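Local coordinates for protein alpha-L-rhamnosidase (Aspergillus terreus, PDB 6GSZ) that probably hydrolyses terminal non-reducing alpha-L-rhamnose residues of alpha-L-rhamnosides and binds calcium, at residues Q164-H169 with T190-Q195; F134-S139 with N198-T203; Y150-G155 with G228-L233; W111-V116 with Y244-S249. All coordinates share one frame; numbering follows the deposited sequence.

Contact 1. Residues Q164-H169 with T190-Q195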
loop_
_atom_site.group_PDB
_atom_site.type_symbol
_atom_site.label_atom_id
_atom_site.label_comp_id
_atom_site.label_asym_id
_atom_site.label_seq_id
_atom_site.Cartn_x
_atom_site.Cartn_y
_atom_site.Cartn_z
ATOM N N GLN A 164 -24.460 -11.344 -13.803
ATOM C CA GLN A 164 -23.684 -10.112 -13.908
ATOM C C GLN A 164 -22.767 -10.036 -12.689
ATOM O O GLN A 164 -23.252 -10.121 -11.539
ATOM C CB GLN A 164 -24.633 -8.928 -13.933
ATOM C CG GLN A 164 -25.616 -8.969 -15.085
ATOM C CD GLN A 164 -26.905 -8.262 -14.731
ATOM O OE1 GLN A 164 -27.714 -8.712 -13.878
ATOM N NE2 GLN A 164 -27.097 -7.141 -15.384
ATOM N N ARG A 165 -21.474 -9.809 -12.921
ATOM C CA ARG A 165 -20.552 -9.691 -11.811
ATOM C C ARG A 165 -20.968 -8.528 -10.905
ATOM O O ARG A 165 -21.248 -7.442 -11.390
ATOM C CB ARG A 165 -19.106 -9.517 -12.290
ATOM C CG ARG A 165 -18.116 -9.773 -11.149
ATOM C CD ARG A 165 -16.701 -9.455 -11.534
ATOM N NE ARG A 165 -15.761 -10.098 -10.630
ATOM C CZ ARG A 165 -15.322 -9.554 -9.483
ATOM N NH1 ARG A 165 -15.846 -8.407 -9.019
ATOM N NH2 ARG A 165 -14.338 -10.158 -8.834
ATOM N N VAL A 166 -20.933 -8.743 -9.592
ATOM C CA VAL A 166 -21.194 -7.695 -8.619
ATOM C C VAL A 166 -19.888 -6.969 -8.327
ATOM O O VAL A 166 -18.991 -7.528 -7.767
ATOM C CB VAL A 166 -21.806 -8.205 -7.315
ATOM C CG1 VAL A 166 -21.999 -7.098 -6.298
ATOM C CG2 VAL A 166 -23.098 -8.972 -7.598
ATOM N N GLY A 167 -19.859 -5.692 -8.721
ATOM C CA GLY A 167 -18.708 -4.844 -8.502
ATOM C C GLY A 167 -17.499 -5.241 -9.318
ATOM O O GLY A 167 -17.536 -6.173 -10.120
ATOM N N ASP A 168 -16.390 -4.572 -9.030
ATOM C CA ASP A 168 -15.109 -4.770 -9.722
ATOM C C ASP A 168 -13.958 -5.001 -8.735
ATOM O O ASP A 168 -12.774 -4.789 -9.056
ATOM C CB ASP A 168 -14.808 -3.608 -10.650
ATOM C CG ASP A 168 -14.703 -2.266 -9.957
ATOM O OD1 ASP A 168 -14.817 -2.232 -8.727
ATOM O OD2 ASP A 168 -14.506 -1.270 -10.676
ATOM N N HIS A 169 -14.289 -5.412 -7.508
ATOM C CA HIS A 169 -13.280 -5.760 -6.543
ATOM C C HIS A 169 -12.788 -7.186 -6.787
ATOM O O HIS A 169 -13.621 -8.125 -6.969
ATOM C CB HIS A 169 -13.783 -5.678 -5.097
ATOM C CG HIS A 169 -14.396 -4.389 -4.672
ATOM N ND1 HIS A 169 -14.665 -4.166 -3.344
ATOM C CD2 HIS A 169 -14.885 -3.333 -5.365
ATOM C CE1 HIS A 169 -15.240 -2.965 -3.225
ATOM N NE2 HIS A 169 -15.410 -2.446 -4.448
ATOM N N THR A 190 -28.738 -2.232 -7.569
ATOM C CA THR A 190 -30.038 -1.798 -8.080
ATOM C C THR A 190 -30.248 -2.264 -9.527
ATOM O O THR A 190 -31.333 -2.782 -9.847
ATOM C CB THR A 190 -30.149 -0.271 -8.035
ATOM O OG1 THR A 190 -29.953 0.118 -6.672
ATOM C CG2 THR A 190 -31.500 0.240 -8.494
ATOM N N ASP A 191 -29.240 -2.065 -10.389
ATOM C CA ASP A 191 -29.408 -2.249 -11.822
ATOM C C ASP A 191 -29.180 -3.716 -12.231
ATOM O O ASP A 191 -29.405 -4.052 -13.406
ATOM C CB ASP A 191 -28.490 -1.293 -12.574
ATOM C CG ASP A 191 -28.914 0.172 -12.499
ATOM O OD1 ASP A 191 -30.095 0.472 -12.091
ATOM O OD2 ASP A 191 -28.069 1.009 -12.871
ATOM N N LEU A 192 -28.728 -4.575 -11.306
ATOM C CA LEU A 192 -28.501 -5.994 -11.632
ATOM C C LEU A 192 -29.772 -6.808 -11.410
ATOM O O LEU A 192 -29.897 -7.908 -11.966
ATOM C CB LEU A 192 -27.369 -6.558 -10.761
ATOM C CG LEU A 192 -26.043 -5.815 -10.809
ATOM C CD1 LEU A 192 -24.970 -6.579 -10.068
ATOM C CD2 LEU A 192 -25.573 -5.544 -12.212
ATOM N N LEU A 193 -30.689 -6.315 -10.567
ATOM C CA LEU A 193 -31.937 -7.018 -10.325
ATOM C C LEU A 193 -32.877 -6.876 -11.520
ATOM O O LEU A 193 -32.751 -5.980 -12.383
ATOM C CB LEU A 193 -32.626 -6.470 -9.086
ATOM C CG LEU A 193 -31.884 -6.607 -7.767
ATOM C CD1 LEU A 193 -32.694 -5.924 -6.652
ATOM C CD2 LEU A 193 -31.715 -8.062 -7.435
ATOM N N LYS A 194 -33.856 -7.774 -11.540
ATOM C CA LYS A 194 -34.991 -7.614 -12.423
ATOM C C LYS A 194 -36.265 -7.872 -11.622
ATOM O O LYS A 194 -36.275 -8.381 -10.483
ATOM C CB LYS A 194 -34.815 -8.486 -13.668
ATOM C CG LYS A 194 -34.416 -9.920 -13.388
ATOM C CD LYS A 194 -34.067 -10.745 -14.625
ATOM C CE LYS A 194 -33.733 -12.174 -14.243
ATOM N NZ LYS A 194 -33.507 -13.033 -15.431
ATOM N N GLN A 195 -37.363 -7.418 -12.202
ATOM C CA GLN A 195 -38.653 -7.621 -11.619
ATOM C C GLN A 195 -38.970 -9.115 -11.639
ATOM O O GLN A 195 -38.757 -9.780 -12.636
ATOM C CB GLN A 195 -39.679 -6.861 -12.467
ATOM C CG GLN A 195 -40.949 -6.565 -11.715
ATOM C CD GLN A 195 -40.672 -5.624 -10.572
ATOM O OE1 GLN A 195 -40.300 -4.481 -10.775
ATOM N NE2 GLN A 195 -40.862 -6.100 -9.357
#

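Contact 2. Residues F134-S139 with N198-T203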
loop_
_atom_site.group_PDB
_atom_site.type_symbol
_atom_site.label_atom_id
_atom_site.label_comp_id
_atom_site.label_asym_id
_atom_site.label_seq_id
_atom_site.Cartn_x
_atom_site.Cartn_y
_atom_site.Cartn_z
ATOM N N PHE A 134 -22.022 -21.127 -4.185
ATOM C CA PHE A 134 -23.198 -21.007 -3.367
ATOM C C PHE A 134 -24.260 -20.286 -4.180
ATOM O O PHE A 134 -23.952 -19.325 -4.868
ATOM C CB PHE A 134 -22.916 -20.144 -2.142
ATOM C CG PHE A 134 -21.945 -20.729 -1.149
ATOM C CD1 PHE A 134 -22.388 -21.508 -0.095
ATOM C CD2 PHE A 134 -20.584 -20.460 -1.222
ATOM C CE1 PHE A 134 -21.504 -22.064 0.821
ATOM C CE2 PHE A 134 -19.689 -21.011 -0.306
ATOM C CZ PHE A 134 -20.152 -21.790 0.736
ATOM N N ARG A 135 -25.517 -20.761 -4.119
ATOM C CA ARG A 135 -26.534 -20.088 -4.882
ATOM C C ARG A 135 -27.870 -20.030 -4.126
ATOM O O ARG A 135 -28.190 -20.860 -3.286
ATOM C CB ARG A 135 -26.751 -20.731 -6.257
ATOM C CG ARG A 135 -27.553 -22.021 -6.259
ATOM C CD ARG A 135 -27.624 -22.660 -7.647
ATOM N NE ARG A 135 -28.147 -21.793 -8.679
ATOM C CZ ARG A 135 -29.420 -21.533 -8.932
ATOM N NH1 ARG A 135 -30.384 -22.192 -8.281
ATOM N NH2 ARG A 135 -29.711 -20.647 -9.889
ATOM N N LYS A 136 -28.649 -19.021 -4.509
ATOM C CA LYS A 136 -29.976 -18.738 -3.959
ATOM C C LYS A 136 -30.819 -18.055 -5.041
ATOM O O LYS A 136 -30.343 -17.166 -5.749
ATOM C CB LYS A 136 -29.802 -17.833 -2.730
ATOM C CG LYS A 136 -31.075 -17.264 -2.117
ATOM C CD LYS A 136 -31.926 -18.240 -1.399
ATOM C CE LYS A 136 -32.920 -17.561 -0.478
ATOM N NZ LYS A 136 -33.828 -18.527 0.170
ATOM N N GLU A 137 -32.070 -18.471 -5.167
ATOM C CA GLU A 137 -33.057 -17.765 -5.987
ATOM C C GLU A 137 -34.076 -17.099 -5.062
ATOM O O GLU A 137 -34.336 -17.577 -3.928
ATOM C CB GLU A 137 -33.755 -18.697 -6.979
ATOM C CG GLU A 137 -32.779 -19.360 -7.943
ATOM C CD GLU A 137 -33.415 -20.190 -9.052
ATOM O OE1 GLU A 137 -34.637 -20.029 -9.268
ATOM O OE2 GLU A 137 -32.679 -20.962 -9.725
ATOM N N PHE A 138 -34.597 -15.952 -5.529
ATOM C CA PHE A 138 -35.520 -15.133 -4.717
ATOM C C PHE A 138 -36.388 -14.338 -5.679
ATOM O O PHE A 138 -36.114 -14.288 -6.865
ATOM C CB PHE A 138 -34.749 -14.213 -3.758
ATOM C CG PHE A 138 -33.795 -13.247 -4.418
ATOM C CD1 PHE A 138 -32.527 -13.658 -4.776
ATOM C CD2 PHE A 138 -34.152 -11.918 -4.643
ATOM C CE1 PHE A 138 -31.635 -12.780 -5.346
ATOM C CE2 PHE A 138 -33.248 -11.035 -5.224
ATOM C CZ PHE A 138 -31.994 -11.471 -5.567
ATOM N N SER A 139 -37.383 -13.677 -5.108
ATOM C CA SER A 139 -38.362 -12.931 -5.848
ATOM C C SER A 139 -38.373 -11.487 -5.385
ATOM O O SER A 139 -38.357 -11.233 -4.178
ATOM C CB SER A 139 -39.721 -13.500 -5.585
ATOM O OG SER A 139 -39.793 -14.777 -6.123
ATOM N N ASN A 198 -35.122 -13.755 -9.442
ATOM C CA ASN A 198 -33.710 -13.367 -9.475
ATOM C C ASN A 198 -32.870 -14.515 -8.908
ATOM O O ASN A 198 -33.376 -15.330 -8.118
ATOM C CB ASN A 198 -33.429 -12.109 -8.651
ATOM C CG ASN A 198 -34.006 -10.843 -9.256
ATOM O OD1 ASN A 198 -33.291 -10.108 -9.962
ATOM N ND2 ASN A 198 -35.291 -10.571 -8.985
ATOM N N ALA A 199 -31.577 -14.508 -9.238
ATOM C CA ALA A 199 -30.655 -15.426 -8.618
ATOM C C ALA A 199 -29.373 -14.701 -8.234
ATOM O O ALA A 199 -28.979 -13.772 -8.927
ATOM C CB ALA A 199 -30.331 -16.584 -9.538
ATOM N N ILE A 200 -28.760 -15.179 -7.148
ATOM C CA ILE A 200 -27.411 -14.765 -6.732
ATOM C C ILE A 200 -26.565 -16.025 -6.654
ATOM O O ILE A 200 -27.021 -17.064 -6.114
ATOM C CB ILE A 200 -27.424 -13.959 -5.427
ATOM C CG1 ILE A 200 -26.007 -13.584 -5.017
ATOM C CG2 ILE A 200 -28.122 -14.682 -4.304
ATOM C CD1 ILE A 200 -25.935 -12.430 -4.037
ATOM N N GLY A 201 -25.364 -15.954 -7.221
ATOM C CA GLY A 201 -24.370 -17.007 -7.092
ATOM C C GLY A 201 -23.060 -16.413 -6.592
ATOM O O GLY A 201 -22.655 -15.321 -7.033
ATOM N N VAL A 202 -22.386 -17.091 -5.671
ATOM C CA VAL A 202 -21.121 -16.591 -5.140
ATOM C C VAL A 202 -20.122 -17.751 -5.136
ATOM O O VAL A 202 -20.452 -18.870 -4.651
ATOM C CB VAL A 202 -21.252 -16.037 -3.707
ATOM C CG1 VAL A 202 -19.928 -15.383 -3.291
ATOM C CG2 VAL A 202 -22.391 -15.027 -3.594
ATOM N N THR A 203 -18.934 -17.535 -5.665
ATOM C CA THR A 203 -17.864 -18.485 -5.552
ATOM C C THR A 203 -16.932 -18.055 -4.440
ATOM O O THR A 203 -16.549 -16.860 -4.398
ATOM C CB THR A 203 -17.069 -18.646 -6.844
ATOM O OG1 THR A 203 -17.946 -18.970 -7.926
ATOM C CG2 THR A 203 -16.012 -19.725 -6.704
#

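Contact 3. Residues Y150-G155 with G228-L233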
loop_
_atom_site.group_PDB
_atom_site.type_symbol
_atom_site.label_atom_id
_atom_site.label_comp_id
_atom_site.label_asym_id
_atom_site.label_seq_id
_atom_site.Cartn_x
_atom_site.Cartn_y
_atom_site.Cartn_z
ATOM N N TYR A 150 -24.420 -6.664 0.818
ATOM C CA TYR A 150 -23.417 -6.609 1.854
ATOM C C TYR A 150 -22.808 -7.998 1.964
ATOM O O TYR A 150 -23.572 -8.991 2.058
ATOM C CB TYR A 150 -24.067 -6.222 3.167
ATOM C CG TYR A 150 -24.812 -4.924 3.101
ATOM C CD1 TYR A 150 -24.133 -3.726 3.181
ATOM C CD2 TYR A 150 -26.189 -4.860 2.987
ATOM C CE1 TYR A 150 -24.808 -2.516 3.164
ATOM C CE2 TYR A 150 -26.866 -3.648 2.986
ATOM C CZ TYR A 150 -26.169 -2.457 3.071
ATOM O OH TYR A 150 -26.903 -1.285 3.074
ATOM N N ILE A 151 -21.487 -8.145 1.830
ATOM C CA ILE A 151 -20.945 -9.477 1.621
ATOM C C ILE A 151 -19.507 -9.568 2.089
ATOM O O ILE A 151 -18.712 -8.627 1.915
ATOM C CB ILE A 151 -21.091 -9.846 0.133
ATOM C CG1 ILE A 151 -20.553 -11.248 -0.162
ATOM C CG2 ILE A 151 -20.496 -8.794 -0.782
ATOM C CD1 ILE A 151 -21.030 -11.837 -1.482
ATOM N N THR A 152 -19.163 -10.718 2.643
ATOM C CA THR A 152 -17.800 -11.086 2.888
ATOM C C THR A 152 -17.669 -12.601 2.839
ATOM O O THR A 152 -18.638 -13.322 2.649
ATOM C CB THR A 152 -17.263 -10.536 4.215
ATOM O OG1 THR A 152 -15.839 -10.637 4.214
ATOM C CG2 THR A 152 -17.822 -11.218 5.441
ATOM N N ALA A 153 -16.437 -13.083 2.993
ATOM C CA ALA A 153 -16.197 -14.517 3.001
ATOM C C ALA A 153 -15.186 -14.873 4.072
ATOM O O ALA A 153 -14.322 -14.041 4.453
ATOM C CB ALA A 153 -15.638 -14.948 1.664
ATOM N N LEU A 154 -15.280 -16.117 4.521
ATOM C CA LEU A 154 -14.202 -16.761 5.239
ATOM C C LEU A 154 -13.338 -17.407 4.154
ATOM O O LEU A 154 -13.532 -18.586 3.783
ATOM C CB LEU A 154 -14.768 -17.754 6.245
ATOM C CG LEU A 154 -15.291 -17.176 7.552
ATOM C CD1 LEU A 154 -16.375 -16.145 7.347
ATOM C CD2 LEU A 154 -15.739 -18.332 8.448
ATOM N N GLY A 155 -12.493 -16.601 3.550
ATOM C CA GLY A 155 -11.856 -16.860 2.285
ATOM C C GLY A 155 -11.899 -15.629 1.442
ATOM O O GLY A 155 -11.641 -14.512 1.950
ATOM N N GLY A 228 -16.468 -20.250 3.825
ATOM C CA GLY A 228 -17.714 -19.705 4.300
ATOM C C GLY A 228 -18.119 -18.420 3.600
ATOM O O GLY A 228 -17.251 -17.674 3.141
ATOM N N LEU A 229 -19.424 -18.162 3.564
ATOM C CA LEU A 229 -19.993 -16.976 2.896
ATOM C C LEU A 229 -20.950 -16.289 3.882
ATOM O O LEU A 229 -21.791 -16.928 4.502
ATOM C CB LEU A 229 -20.813 -17.440 1.683
ATOM C CG LEU A 229 -21.633 -16.360 0.983
ATOM C CD1 LEU A 229 -20.743 -15.286 0.389
ATOM C CD2 LEU A 229 -22.555 -16.957 -0.042
ATOM N N LEU A 230 -20.841 -14.958 3.994
ATOM C CA LEU A 230 -21.860 -14.149 4.667
ATOM C C LEU A 230 -22.377 -13.133 3.651
ATOM O O LEU A 230 -21.567 -12.355 3.096
ATOM C CB LEU A 230 -21.228 -13.429 5.861
ATOM C CG LEU A 230 -22.181 -12.499 6.642
ATOM C CD1 LEU A 230 -23.316 -13.307 7.301
ATOM C CD2 LEU A 230 -21.416 -11.686 7.679
ATOM N N SER A 231 -23.700 -13.032 3.495
ATOM C CA SER A 231 -24.296 -12.193 2.447
ATOM C C SER A 231 -25.651 -11.673 2.940
ATOM O O SER A 231 -26.426 -12.452 3.468
ATOM C CB SER A 231 -24.415 -12.993 1.161
ATOM O OG SER A 231 -24.926 -12.235 0.067
ATOM N N LEU A 232 -25.949 -10.408 2.693
ATOM C CA LEU A 232 -27.285 -9.888 2.870
ATOM C C LEU A 232 -27.600 -8.987 1.678
ATOM O O LEU A 232 -26.887 -7.986 1.458
ATOM C CB LEU A 232 -27.398 -9.104 4.182
ATOM C CG LEU A 232 -28.797 -8.547 4.475
ATOM C CD1 LEU A 232 -29.783 -9.700 4.684
ATOM C CD2 LEU A 232 -28.753 -7.551 5.651
ATOM N N LEU A 233 -28.671 -9.299 0.956
ATOM C CA LEU A 233 -29.228 -8.457 -0.089
ATOM C C LEU A 233 -30.424 -7.713 0.501
ATOM O O LEU A 233 -31.294 -8.321 1.105
ATOM C CB LEU A 233 -29.669 -9.309 -1.276
ATOM C CG LEU A 233 -30.204 -8.511 -2.462
ATOM C CD1 LEU A 233 -29.073 -7.859 -3.211
ATOM C CD2 LEU A 233 -31.001 -9.405 -3.392
#

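Contact 4. Residues W111-V116 with Y244-S249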
loop_
_atom_site.group_PDB
_atom_site.type_symbol
_atom_site.label_atom_id
_atom_site.label_comp_id
_atom_site.label_asym_id
_atom_site.label_seq_id
_atom_site.Cartn_x
_atom_site.Cartn_y
_atom_site.Cartn_z
ATOM N N TRP A 111 -27.442 -6.923 10.287
ATOM C CA TRP A 111 -27.316 -8.075 9.355
ATOM C C TRP A 111 -28.582 -8.930 9.283
ATOM O O TRP A 111 -28.609 -9.870 8.491
ATOM C CB TRP A 111 -26.089 -8.932 9.723
ATOM C CG TRP A 111 -24.780 -8.289 9.407
ATOM C CD1 TRP A 111 -24.047 -7.415 10.157
ATOM C CD2 TRP A 111 -24.101 -8.404 8.143
ATOM N NE1 TRP A 111 -22.926 -7.045 9.472
ATOM C CE2 TRP A 111 -22.948 -7.579 8.215
ATOM C CE3 TRP A 111 -24.369 -9.130 6.975
ATOM C CZ2 TRP A 111 -22.036 -7.513 7.171
ATOM C CZ3 TRP A 111 -23.471 -9.031 5.932
ATOM C CH2 TRP A 111 -22.346 -8.196 6.023
ATOM N N HIS A 112 -29.585 -8.616 10.114
ATOM C CA HIS A 112 -30.858 -9.309 10.081
ATOM C C HIS A 112 -30.570 -10.803 10.281
ATOM O O HIS A 112 -29.811 -11.207 11.190
ATOM C CB HIS A 112 -31.627 -8.842 8.826
ATOM C CG HIS A 112 -32.186 -7.457 8.992
ATOM N ND1 HIS A 112 -33.533 -7.221 9.188
ATOM C CD2 HIS A 112 -31.597 -6.230 8.995
ATOM C CE1 HIS A 112 -33.741 -5.918 9.339
ATOM N NE2 HIS A 112 -32.567 -5.283 9.240
ATOM N N ASP A 113 -31.106 -11.657 9.457
ATOM C CA ASP A 113 -30.916 -13.092 9.797
ATOM C C ASP A 113 -29.750 -13.700 9.002
ATOM O O ASP A 113 -29.605 -14.896 8.921
ATOM C CB ASP A 113 -32.211 -13.904 9.654
ATOM C CG ASP A 113 -32.979 -13.700 8.360
ATOM O OD1 ASP A 113 -32.791 -12.638 7.728
ATOM O OD2 ASP A 113 -33.788 -14.606 8.002
ATOM N N ALA A 114 -28.891 -12.880 8.427
ATOM C CA ALA A 114 -27.764 -13.404 7.641
ATOM C C ALA A 114 -26.778 -14.088 8.578
ATOM O O ALA A 114 -26.425 -13.551 9.643
ATOM C CB ALA A 114 -27.111 -12.336 6.841
ATOM N N VAL A 115 -26.376 -15.297 8.180
ATOM C CA VAL A 115 -25.375 -16.073 8.913
ATOM C C VAL A 115 -24.307 -16.582 7.934
ATOM O O VAL A 115 -24.486 -16.617 6.704
ATOM C CB VAL A 115 -25.996 -17.251 9.682
ATOM C CG1 VAL A 115 -27.015 -16.758 10.697
ATOM C CG2 VAL A 115 -26.586 -18.299 8.757
ATOM N N VAL A 116 -23.153 -16.926 8.494
ATOM C CA VAL A 116 -22.110 -17.526 7.679
ATOM C C VAL A 116 -22.559 -18.938 7.293
ATOM O O VAL A 116 -22.911 -19.709 8.193
ATOM C CB VAL A 116 -20.746 -17.557 8.388
ATOM C CG1 VAL A 116 -19.695 -18.264 7.548
ATOM C CG2 VAL A 116 -20.279 -16.164 8.771
ATOM N N TYR A 244 -35.318 -8.440 2.640
ATOM C CA TYR A 244 -34.014 -8.964 3.108
ATOM C C TYR A 244 -33.800 -10.384 2.596
ATOM O O TYR A 244 -34.611 -11.258 2.873
ATOM C CB TYR A 244 -33.945 -8.972 4.630
ATOM C CG TYR A 244 -34.088 -7.594 5.207
ATOM C CD1 TYR A 244 -35.336 -7.071 5.529
ATOM C CD2 TYR A 244 -32.972 -6.825 5.426
ATOM C CE1 TYR A 244 -35.459 -5.792 6.037
ATOM C CE2 TYR A 244 -33.077 -5.540 5.927
ATOM C CZ TYR A 244 -34.325 -5.023 6.220
ATOM O OH TYR A 244 -34.427 -3.779 6.741
ATOM N N ILE A 245 -32.701 -10.628 1.882
ATOM C CA ILE A 245 -32.408 -11.959 1.377
ATOM C C ILE A 245 -31.073 -12.344 1.987
ATOM O O ILE A 245 -30.000 -11.895 1.510
ATOM C CB ILE A 245 -32.316 -12.028 -0.163
ATOM C CG1 ILE A 245 -33.531 -11.431 -0.869
ATOM C CG2 ILE A 245 -32.082 -13.484 -0.592
ATOM C CD1 ILE A 245 -34.806 -12.117 -0.531
ATOM N N PRO A 246 -31.097 -13.092 3.101
ATOM C CA PRO A 246 -29.876 -13.452 3.800
ATOM C C PRO A 246 -29.205 -14.711 3.274
ATOM O O PRO A 246 -29.892 -15.630 2.771
ATOM C CB PRO A 246 -30.372 -13.680 5.238
ATOM C CG PRO A 246 -31.725 -14.330 5.017
ATOM C CD PRO A 246 -32.286 -13.571 3.827
ATOM N N SER A 247 -27.900 -14.849 3.532
ATOM C CA SER A 247 -27.246 -16.147 3.509
ATOM C C SER A 247 -27.795 -16.965 4.667
ATOM O O SER A 247 -27.816 -16.530 5.816
ATOM C CB SER A 247 -25.747 -16.012 3.592
ATOM O OG SER A 247 -25.340 -15.139 4.646
ATOM N N ASP A 248 -28.199 -18.215 4.374
ATOM C CA ASP A 248 -28.721 -19.135 5.408
ATOM C C ASP A 248 -28.766 -20.534 4.787
ATOM O O ASP A 248 -28.330 -20.713 3.642
ATOM C CB ASP A 248 -30.069 -18.671 5.954
ATOM C CG ASP A 248 -31.210 -18.705 4.961
ATOM O OD1 ASP A 248 -31.064 -19.366 3.901
ATOM O OD2 ASP A 248 -32.263 -18.044 5.236
ATOM N N SER A 249 -29.307 -21.495 5.549
ATOM C CA SER A 249 -29.286 -22.923 5.212
ATOM C C SER A 249 -30.250 -23.256 4.073
ATOM O O SER A 249 -30.409 -24.440 3.700
ATOM C CB SER A 249 -29.663 -23.740 6.414
ATOM O OG SER A 249 -31.077 -23.739 6.575
HETATM O O HOH W 1 -32.814 -17.276 7.902
#

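Contact 1. Residues Q164-H169 with T190-Q195
L192 and Q164 bury most of the surface here, with V166 adding a smaller share. The leucine side chain points at segment 164-169 and divides its two methyls between different neighbours. CD2 lies against the aliphatic base of the glutamine, 3.9 Å from Q164 CB, while CD1 meets V166 CG2, also at 3.9 Å, and comes near the carbonyl of R165. For L192, chi1 of -55° sets CG anti to the carbonyl carbon, beside the backbone N. Q164 and L192 run past each other in opposite directions, so that the stem of the glutamine lines the leucine. Its methylene CB gives L192 CD2 an apolar surface at a partly exposed edge. The carbonyl oxygen of L192 accepts a hydrogen bond from N162 ND2.

The contact belongs to the edge of the five-stranded antiparallel sheet of the N-terminal domain of the rhamnosidase, where the short outermost strand 164-165 meets the connection from strand 182-188 to strand 196-205. I161 of strand 156-161 touches both V166 and L192, joining the same apolar patch.

R165 points away from the leucine and organises its own segment instead. Its guanidinium holds H169 O with two nitrogens, R165 NH1 at 3.0 Å and R165 NH2 at 2.9 Å, both arriving from the same face of that carbonyl. NH1 of R165 also bonds to G167 O at 3.0 Å, closing the turn around a glycine whose positive phi (68°) favours that residue type. R165 NE makes a salt bridge to E158, a calcium ligand.

Contact 2. Residues F134-S139 with N198-T203
The ring of F138 lies over N198, presenting one face to the asparagine CB. That methylene sits 3.7 Å from the ring centroid, 22° off the normal and displaced toward the rim, in a CH-pi contact whose closest ring atom is F138 CZ, 3.5 Å from N198 CB. In F138, chi1 of 59° puts CG between the backbone N and the carbonyl carbon; the ring beyond it lies over N198 CB. The amide and ring planes are nearly parallel, 17° apart. N198 thus offers a carbon to the ring while its polar end is satisfied elsewhere, OD1 by N162 and ND2 by the carbonyl of K194. Farther along, the ring approaches I200 obliquely, with F138 CE1 4.1 Å from I200 CG2, and that same methyl touches K136 CB. F134 turns the edge of its ring to the carbonyl oxygen of V202.

On the other face R135 meets E137, two residues along the same strand. R135 NH1 and NH2 both grip E137 OE2, each at 3.0 Å and in the guanidinium plane, forming a salt bridge beside the small A199. R135 NE goes to the carbonyl of W278. G201, opposite R135, has only hydrogen there.

Paired backbone bonds at F134–V202, K136–I200 and F138–N198 join the strands as antiparallel neighbours. Strand 132-140 has strand 252-254 on its other flank and strand 196-205 has strand 156-161, while the face bearing F134, F138 and V202 packs on L229 and L233 of strand 228-237, in the second sheet of the domain.

Contact 3. Residues Y150-G155 with G228-L233
I151 and L229 meet through their outermost methyls, I151 CD1 lying 3.9 Å from L229 CD1 on one face of an antiparallel strand pair. The same L229 methyl, CD1, also rests 3.7 Å from T152 O. On the opposite face T152 CG2 approaches L230 CB, and the edge of the Y150 ring reaches L232 O, with Y150 CD2 at 3.5 Å. G228 faces L154 at the end of the pairing; having no side chain, it lets L154 CB lie close to its backbone, 3.9 Å from G228 N.

Farther out, V202 of strand 196-205 covers both I151 and L229, as expected where two sheets of a beta-sandwich face each other. V116 touches L154 and L230 on the other side. T152 OG1, anti to its backbone N (chi1 -165°), is hydrogen-bonded to the carbonyl of E183 in strand 182-188, which flanks strand 144-154.

The central T152–L230 pair is bonded both ways, T152 N to L230 O at 2.9 Å, but the last bond, from G228 N to L154 O at 3.4 Å, is weak. With every touching residue buried, main-chain groups pair across the strands, T152 OG1 and A153 O find partners in E183 and H182, and beta-branched and leucine side chains supply the apolar cover.

Contact 4. Residues W111-V116 with Y244-S249
A114 and P246 mark the nearest approach of the two backbones, whose touching parts run in similar directions, 22° apart. A type II' beta turn from W111 to A114, closed by A114 N to W111 O, begins segment 111-116 and sets A114 beside P246 at the end of strand 242-246, an outermost strand of a five-stranded mixed sheet in the rhamnosidase N-terminal domain. Beyond this point V115 N bonds almost straight to S247 O (3.0 Å, 172°), and S247 OG donates to V115 O at 2.7 Å. The serine hydroxyl also accepts from S231 N, so this small side chain ties together three stretches of chain.

H112, at the turn position with positive phi, lays its imidazole face-to-face on the Y244 ring, centroids 3.7 Å apart and planes at 16°. Y244 CE2 lies over the centre of the imidazole, while H112 ND1 lies over that of the phenol. P246, with its apolar ring, packs its CB 3.9 Å from A114 CB. A water joins D113 OD2 to D248 OD2 in the modelled conformer of D113, a doubtful bridge since that residue has two; D248 OD1 is hydrogen-bonded to S250 OG. V115 CG2 leans toward D248 CA and lies 3.6 Å from S247 O.

In the fold
All four contacts lie in one region of the chain, built largely from the N-terminal rhamnosidase domain. Contacts 1 and 2 reach the antiparallel sheet containing strands 132-140 and 196-205, their centres about 12 Å apart; contacts 3 and 4 reach the mixed sheet in which strands 228-237 and 242-246 are neighbours, and the centres of these two contacts are about 9 Å apart. The sheets face each other, so contacts 2 and 3 touch through F138 on L233 and V202 on L229. Along the chain contact 4 encloses the others, contact 1 nests inside contacts 2 and 3, and those two interleave. Segments distant in sequence are thereby woven into one compact beta-sandwich unit.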